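Local coordinates for protein nitrite reductase (Hyphomicrobium denitrificans, PDB 2DV6) that probably catalyses the copper-dependent one-electron reduction of nitrite to nitric oxide in denitrification, with cytochrome c as the likely electron donor, at residues Q76-V81 against Y112-A117; V67-G72 against A89-K94. All coordinates share one frame; numbering follows the deposited sequence.

Overall arrangement
Both contacts belong to the N-terminal cupredoxin domain of the chain, their centres about 10 Å apart, and their segments alternate along the sequence. Interaction 1 brings two ligands, His77 and Cys114, to a type 1 copper; His119 and Met124 complete that site. Interaction 2 lies beside the histidine: the side chains of Asn71 and His77 come within about 4 Å at their nearest atoms, and that of Leu69 within about 7 Å of the copper. The two contacts touch directly. The backbone His77 O lies 2.9 Å from Val91 N, a probable hydrogen bond, Gln76 NE2 lies 2.8 Å from Asn92 OD1, probably also bonded, and Val79 CG2 packs on Leu69 CG at 3.5 Å.

Interaction 1 (Q76-V81 against Y112-A117); sequences QHDVVV and YYCSIA. With CU (copper (II) ion), chain I.
The Tyr113 ring takes Val80 on one face, with CB of the valine 4.0 Å from the ring centroid and displaced toward the rim in a CH-pi contact, while Arg120 makes a cation-pi contact with the same ring. The His77 imidazole instead meets Cys114 SG at its edge, near the ring plane, because both residues bind one copper ion: His77 ND1 at 2.1 Å and Cys114 SG at 2.2 Å. Histidine suits the place since its other nitrogen, NE2, can bond to Glu73, which fixes the ring's rotation. In Cys114, SG stands anti to the backbone N (chi1 180°), which carries the thiolate to the metal. There it accepts two N-H groups, from Asp78 N at 3.5 Å, nearly straight at 167°, and from Ile116 N. Asp78 also grips the cysteine's neighbour: OD2 receives Ser115 N at 2.8 Å through its syn lone pair, and OD1 receives the Ser115 hydroxyl (OG) at 2.6 Å on the syn side, while a salt bridge from Arg87 shares its charge. An alanine here would probably leave Ser115 N, its hydroxyl and the Arg87 charge without their carboxylate and let the loop after the cysteine shift. Farther along, Val80 and Tyr113 form an antiparallel hydrogen-bonded pair, with Val80 N 2.8 Å from Tyr113 O. Beta-branched valine fits this extended chain, and the preceding Val79 sets CG1 against Tyr112 CB. At the other end Ile116 CG1 lies against Gln76 O. This is the cupredoxin arrangement, in which the cysteine just after a strand meets a histidine from a neighbouring loop. The two N-H donors would be expected to draw charge from the thiolate and so help tune the copper's redox potential.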
loop_
_atom_site.group_PDB
_atom_site.type_symbol
_atom_site.label_atom_id
_atom_site.label_comp_id
_atom_site.label_asym_id
_atom_site.label_seq_id
_atom_site.Cartn_x
_atom_site.Cartn_y
_atom_site.Cartn_z
ATOM N N GLN A 76 -4.900 -24.042 3.470
ATOM C CA GLN A 76 -4.526 -24.947 4.532
ATOM C C GLN A 76 -3.257 -25.685 4.124
ATOM O O GLN A 76 -3.161 -26.089 2.964
ATOM C CB GLN A 76 -5.678 -25.914 4.746
ATOM C CG GLN A 76 -5.588 -26.741 5.956
ATOM C CD GLN A 76 -6.886 -27.492 6.198
ATOM O OE1 GLN A 76 -7.493 -28.032 5.257
ATOM N NE2 GLN A 76 -7.334 -27.509 7.459
ATOM N N HIS A 77 -2.290 -25.846 5.040
ATOM C CA HIS A 77 -1.021 -26.520 4.695
ATOM C C HIS A 77 -0.407 -27.340 5.819
ATOM O O HIS A 77 -0.639 -27.072 6.979
ATOM C CB HIS A 77 0.080 -25.535 4.249
ATOM C CG HIS A 77 -0.306 -24.641 3.109
ATOM N ND1 HIS A 77 -0.580 -25.110 1.846
ATOM C CD2 HIS A 77 -0.462 -23.303 3.049
ATOM C CE1 HIS A 77 -0.876 -24.104 1.051
ATOM N NE2 HIS A 77 -0.813 -22.991 1.761
ATOM N N ASP A 78 0.432 -28.304 5.451
ATOM C CA ASP A 78 1.427 -28.829 6.373
ATOM C C ASP A 78 2.719 -29.113 5.603
ATOM O O ASP A 78 2.841 -28.708 4.431
ATOM C CB ASP A 78 0.922 -30.049 7.189
ATOM C CG ASP A 78 0.545 -31.263 6.330
ATOM O OD1 ASP A 78 -0.065 -32.221 6.907
ATOM O OD2 ASP A 78 0.873 -31.307 5.112
ATOM N N VAL A 79 3.673 -29.764 6.278
ATOM C CA VAL A 79 4.842 -30.355 5.663
ATOM C C VAL A 79 4.946 -31.764 6.237
ATOM O O VAL A 79 4.905 -31.943 7.455
ATOM C CB VAL A 79 6.172 -29.693 6.085
ATOM C CG1 VAL A 79 7.325 -30.255 5.232
ATOM C CG2 VAL A 79 6.125 -28.230 5.962
ATOM N N VAL A 80 5.104 -32.750 5.361
ATOM C CA VAL A 80 5.314 -34.124 5.778
ATOM C C VAL A 80 6.663 -34.554 5.239
ATOM O O VAL A 80 6.971 -34.291 4.082
ATOM C CB VAL A 80 4.168 -35.055 5.267
ATOM C CG1 VAL A 80 4.420 -36.546 5.636
ATOM C CG2 VAL A 80 2.835 -34.587 5.806
ATOM N N VAL A 81 7.490 -35.174 6.083
ATOM C CA VAL A 81 8.770 -35.681 5.580
ATOM C C VAL A 81 8.647 -37.168 5.310
ATOM O O VAL A 81 8.438 -37.988 6.223
ATOM C CB VAL A 81 10.003 -35.332 6.434
ATOM C CG1 VAL A 81 11.293 -35.913 5.760
ATOM C CG2 VAL A 81 10.109 -33.837 6.582
ATOM N N TYR A 112 9.853 -33.809 0.920
ATOM C CA TYR A 112 8.932 -33.205 1.879
ATOM C C TYR A 112 7.782 -32.682 1.040
ATOM O O TYR A 112 7.992 -32.296 -0.095
ATOM C CB TYR A 112 9.597 -32.114 2.729
ATOM C CG TYR A 112 10.091 -30.856 2.002
ATOM C CD1 TYR A 112 11.428 -30.725 1.623
ATOM C CD2 TYR A 112 9.220 -29.784 1.733
ATOM C CE1 TYR A 112 11.910 -29.548 0.981
ATOM C CE2 TYR A 112 9.672 -28.607 1.064
ATOM C CZ TYR A 112 11.027 -28.490 0.723
ATOM O OH TYR A 112 11.465 -27.343 0.095
ATOM N N TYR A 113 6.558 -32.695 1.562
ATOM C CA TYR A 113 5.418 -32.311 0.712
ATOM C C TYR A 113 4.238 -31.906 1.595
ATOM O O TYR A 113 4.224 -32.189 2.804
ATOM C CB TYR A 113 5.019 -33.469 -0.226
ATOM C CG TYR A 113 4.558 -34.695 0.550
ATOM C CD1 TYR A 113 3.214 -34.853 0.919
ATOM C CD2 TYR A 113 5.467 -35.673 0.942
ATOM C CE1 TYR A 113 2.794 -35.964 1.678
ATOM C CE2 TYR A 113 5.051 -36.796 1.686
ATOM C CZ TYR A 113 3.733 -36.916 2.052
ATOM O OH TYR A 113 3.342 -38.004 2.773
ATOM N N CYS A 114 3.253 -31.248 0.984
ATOM C CA CYS A 114 2.039 -30.881 1.689
ATOM C C CYS A 114 0.990 -31.966 1.474
ATOM O O CYS A 114 0.795 -32.411 0.339
ATOM C CB CYS A 114 1.513 -29.519 1.220
ATOM S SG CYS A 114 0.017 -29.083 2.084
ATOM N N SER A 115 0.318 -32.369 2.559
ATOM C CA SER A 115 -0.582 -33.521 2.528
ATOM C C SER A 115 -2.021 -33.089 2.323
ATOM O O SER A 115 -2.894 -33.926 2.240
ATOM C CB SER A 115 -0.497 -34.304 3.841
ATOM O OG SER A 115 -1.113 -33.559 4.883
ATOM N N ILE A 116 -2.277 -31.785 2.293
ATOM C CA ILE A 116 -3.611 -31.278 1.970
ATOM C C ILE A 116 -4.009 -31.693 0.535
ATOM O O ILE A 116 -3.173 -31.657 -0.411
ATOM C CB ILE A 116 -3.680 -29.745 2.231
ATOM C CG1 ILE A 116 -3.267 -29.424 3.682
ATOM C CG2 ILE A 116 -5.045 -29.156 1.869
ATOM C CD1 ILE A 116 -3.983 -30.294 4.778
ATOM N N ALA A 117 -5.265 -32.131 0.370
ATOM C CA ALA A 117 -5.715 -32.669 -0.916
ATOM C C ALA A 117 -5.370 -31.720 -2.086
ATOM O O ALA A 117 -5.786 -30.541 -2.095
ATOM C CB ALA A 117 -7.249 -32.972 -0.893
HETATM CU CU CU I . -0.600 -27.149 1.219
#

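Interaction 2 (V67-G72 against A89-K94); sequences VNLVNG and AIVNGK
With CG anti to its backbone N (chi1 -176°), Asn71 reaches toward the loop 89-94; Leu69 CG is likewise anti (chi1 -166°), which sends the branch toward the loop, where CD1 meets Val91 CG1. That methyl fits between the two residues, 3.6 Å from Leu69 CD1 and 3.5 Å from Asn71 CB, so a compact branched side chain suits the place. Asn71 chiefly holds its own turn, OD1 taking Gly74 N and ND2 giving to Ala75 O; toward the loop ND2 adds a weak bond to Val91 O (3.3 Å, 141°). An amide suits a place that needs donor and acceptor together. In the cupredoxin beta-sandwich strand 64-70 belongs to one sheet, and 89-94 is the loop that leads from strand 86-87 of the other sheet to strand 97-103, next to 64-70. At Gly93 the chain passes close to Asn71, with Gly93 O 3.2 Å from Asn71 CB. Lys94 brings CD and CE against Gly72 O and hydrogen-bonds it through NZ at 3.1 Å, nearly in line with the carbonyl; a long chain ending in a donor lets this residue, whose CB points away, reach back. The backbone N-H groups of Asn92 and Gly93 bond to the carboxylate of Glu312 of a neighbouring subunit.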
loop_
_atom_site.group_PDB
_atom_site.type_symbol
_atom_site.label_atom_id
_atom_site.label_comp_id
_atom_site.label_asym_id
_atom_site.label_seq_id
_atom_site.Cartn_x
_atom_site.Cartn_y
_atom_site.Cartn_z
ATOM N N VAL A 67 12.293 -27.669 11.142
ATOM C CA VAL A 67 11.628 -26.995 10.035
ATOM C C VAL A 67 10.533 -26.077 10.568
ATOM O O VAL A 67 9.707 -26.506 11.348
ATOM C CB VAL A 67 11.054 -28.015 9.019
ATOM C CG1 VAL A 67 10.273 -27.299 7.898
ATOM C CG2 VAL A 67 12.230 -28.842 8.395
ATOM N N ASN A 68 10.559 -24.803 10.151
ATOM C CA ASN A 68 9.562 -23.817 10.572
ATOM C C ASN A 68 8.654 -23.525 9.374
ATOM O O ASN A 68 9.096 -22.980 8.379
ATOM C CB ASN A 68 10.209 -22.494 10.972
ATOM C CG ASN A 68 11.234 -22.624 12.076
ATOM O OD1 ASN A 68 11.119 -23.461 13.001
ATOM N ND2 ASN A 68 12.233 -21.732 12.022
ATOM N N LEU A 69 7.380 -23.835 9.481
ATOM C CA LEU A 69 6.480 -23.619 8.374
ATOM C C LEU A 69 5.613 -22.420 8.716
ATOM O O LEU A 69 4.960 -22.419 9.766
ATOM C CB LEU A 69 5.593 -24.857 8.215
ATOM C CG LEU A 69 4.734 -25.139 6.974
ATOM C CD1 LEU A 69 3.263 -25.436 7.309
ATOM C CD2 LEU A 69 4.935 -24.245 5.741
ATOM N N VAL A 70 5.601 -21.421 7.834
ATOM C CA VAL A 70 4.710 -20.266 7.990
ATOM C C VAL A 70 3.791 -20.180 6.778
ATOM O O VAL A 70 4.241 -20.220 5.642
ATOM C CB VAL A 70 5.533 -18.926 8.118
ATOM C CG1 VAL A 70 4.608 -17.705 8.308
ATOM C CG2 VAL A 70 6.588 -19.047 9.229
ATOM N N ASN A 71 2.503 -20.030 7.034
ATOM C CA ASN A 71 1.500 -19.939 6.011
ATOM C C ASN A 71 1.561 -18.527 5.401
ATOM O O ASN A 71 1.445 -17.508 6.121
ATOM C CB ASN A 71 0.132 -20.254 6.659
ATOM C CG ASN A 71 -1.000 -20.283 5.672
ATOM O OD1 ASN A 71 -1.068 -19.449 4.768
ATOM N ND2 ASN A 71 -1.931 -21.226 5.864
ATOM N N GLY A 72 1.784 -18.477 4.090
ATOM C CA GLY A 72 1.961 -17.215 3.378
ATOM C C GLY A 72 0.679 -16.672 2.781
ATOM O O GLY A 72 0.436 -15.476 2.810
ATOM N N ALA A 89 2.212 -29.552 12.270
ATOM C CA ALA A 89 0.797 -29.446 12.416
ATOM C C ALA A 89 0.264 -28.728 11.150
ATOM O O ALA A 89 1.022 -28.059 10.416
ATOM C CB ALA A 89 0.463 -28.651 13.701
ATOM N N ILE A 90 -1.026 -28.885 10.901
ATOM C CA ILE A 90 -1.711 -28.115 9.877
ATOM C C ILE A 90 -1.875 -26.663 10.313
ATOM O O ILE A 90 -2.225 -26.323 11.453
ATOM C CB ILE A 90 -3.097 -28.740 9.484
ATOM C CG1 ILE A 90 -2.864 -30.098 8.802
ATOM C CG2 ILE A 90 -3.858 -27.826 8.510
ATOM C CD1 ILE A 90 -4.126 -31.026 8.710
ATOM N N VAL A 91 -1.672 -25.815 9.326
ATOM C CA VAL A 91 -1.621 -24.400 9.492
ATOM C C VAL A 91 -2.695 -23.809 8.571
ATOM O O VAL A 91 -2.715 -24.053 7.384
ATOM C CB VAL A 91 -0.125 -24.097 9.198
ATOM C CG1 VAL A 91 0.225 -23.611 7.785
ATOM C CG2 VAL A 91 0.576 -23.544 10.361
ATOM N N ASN A 92 -3.607 -23.028 9.131
ATOM C CA ASN A 92 -4.838 -22.655 8.431
ATOM C C ASN A 92 -4.834 -21.252 7.826
ATOM O O ASN A 92 -5.050 -21.099 6.622
ATOM C CB ASN A 92 -6.027 -22.867 9.358
ATOM C CG ASN A 92 -6.264 -24.352 9.635
ATOM O OD1 ASN A 92 -6.580 -25.098 8.722
ATOM N ND2 ASN A 92 -6.047 -24.787 10.877
ATOM N N GLY A 93 -4.584 -20.229 8.630
ATOM C CA GLY A 93 -4.664 -18.882 8.071
ATOM C C GLY A 93 -3.294 -18.291 7.810
ATOM O O GLY A 93 -2.278 -18.803 8.270
ATOM N N LYS A 94 -3.280 -17.195 7.064
ATOM C CA LYS A 94 -2.073 -16.426 6.825
ATOM C C LYS A 94 -1.333 -16.184 8.144
ATOM O O LYS A 94 -1.949 -15.746 9.118
ATOM C CB LYS A 94 -2.489 -15.110 6.170
ATOM C CG LYS A 94 -1.361 -14.154 5.962
ATOM C CD LYS A 94 -1.512 -13.432 4.603
ATOM C CE LYS A 94 -0.228 -12.625 4.296
ATOM N NZ LYS A 94 0.003 -12.453 2.808
#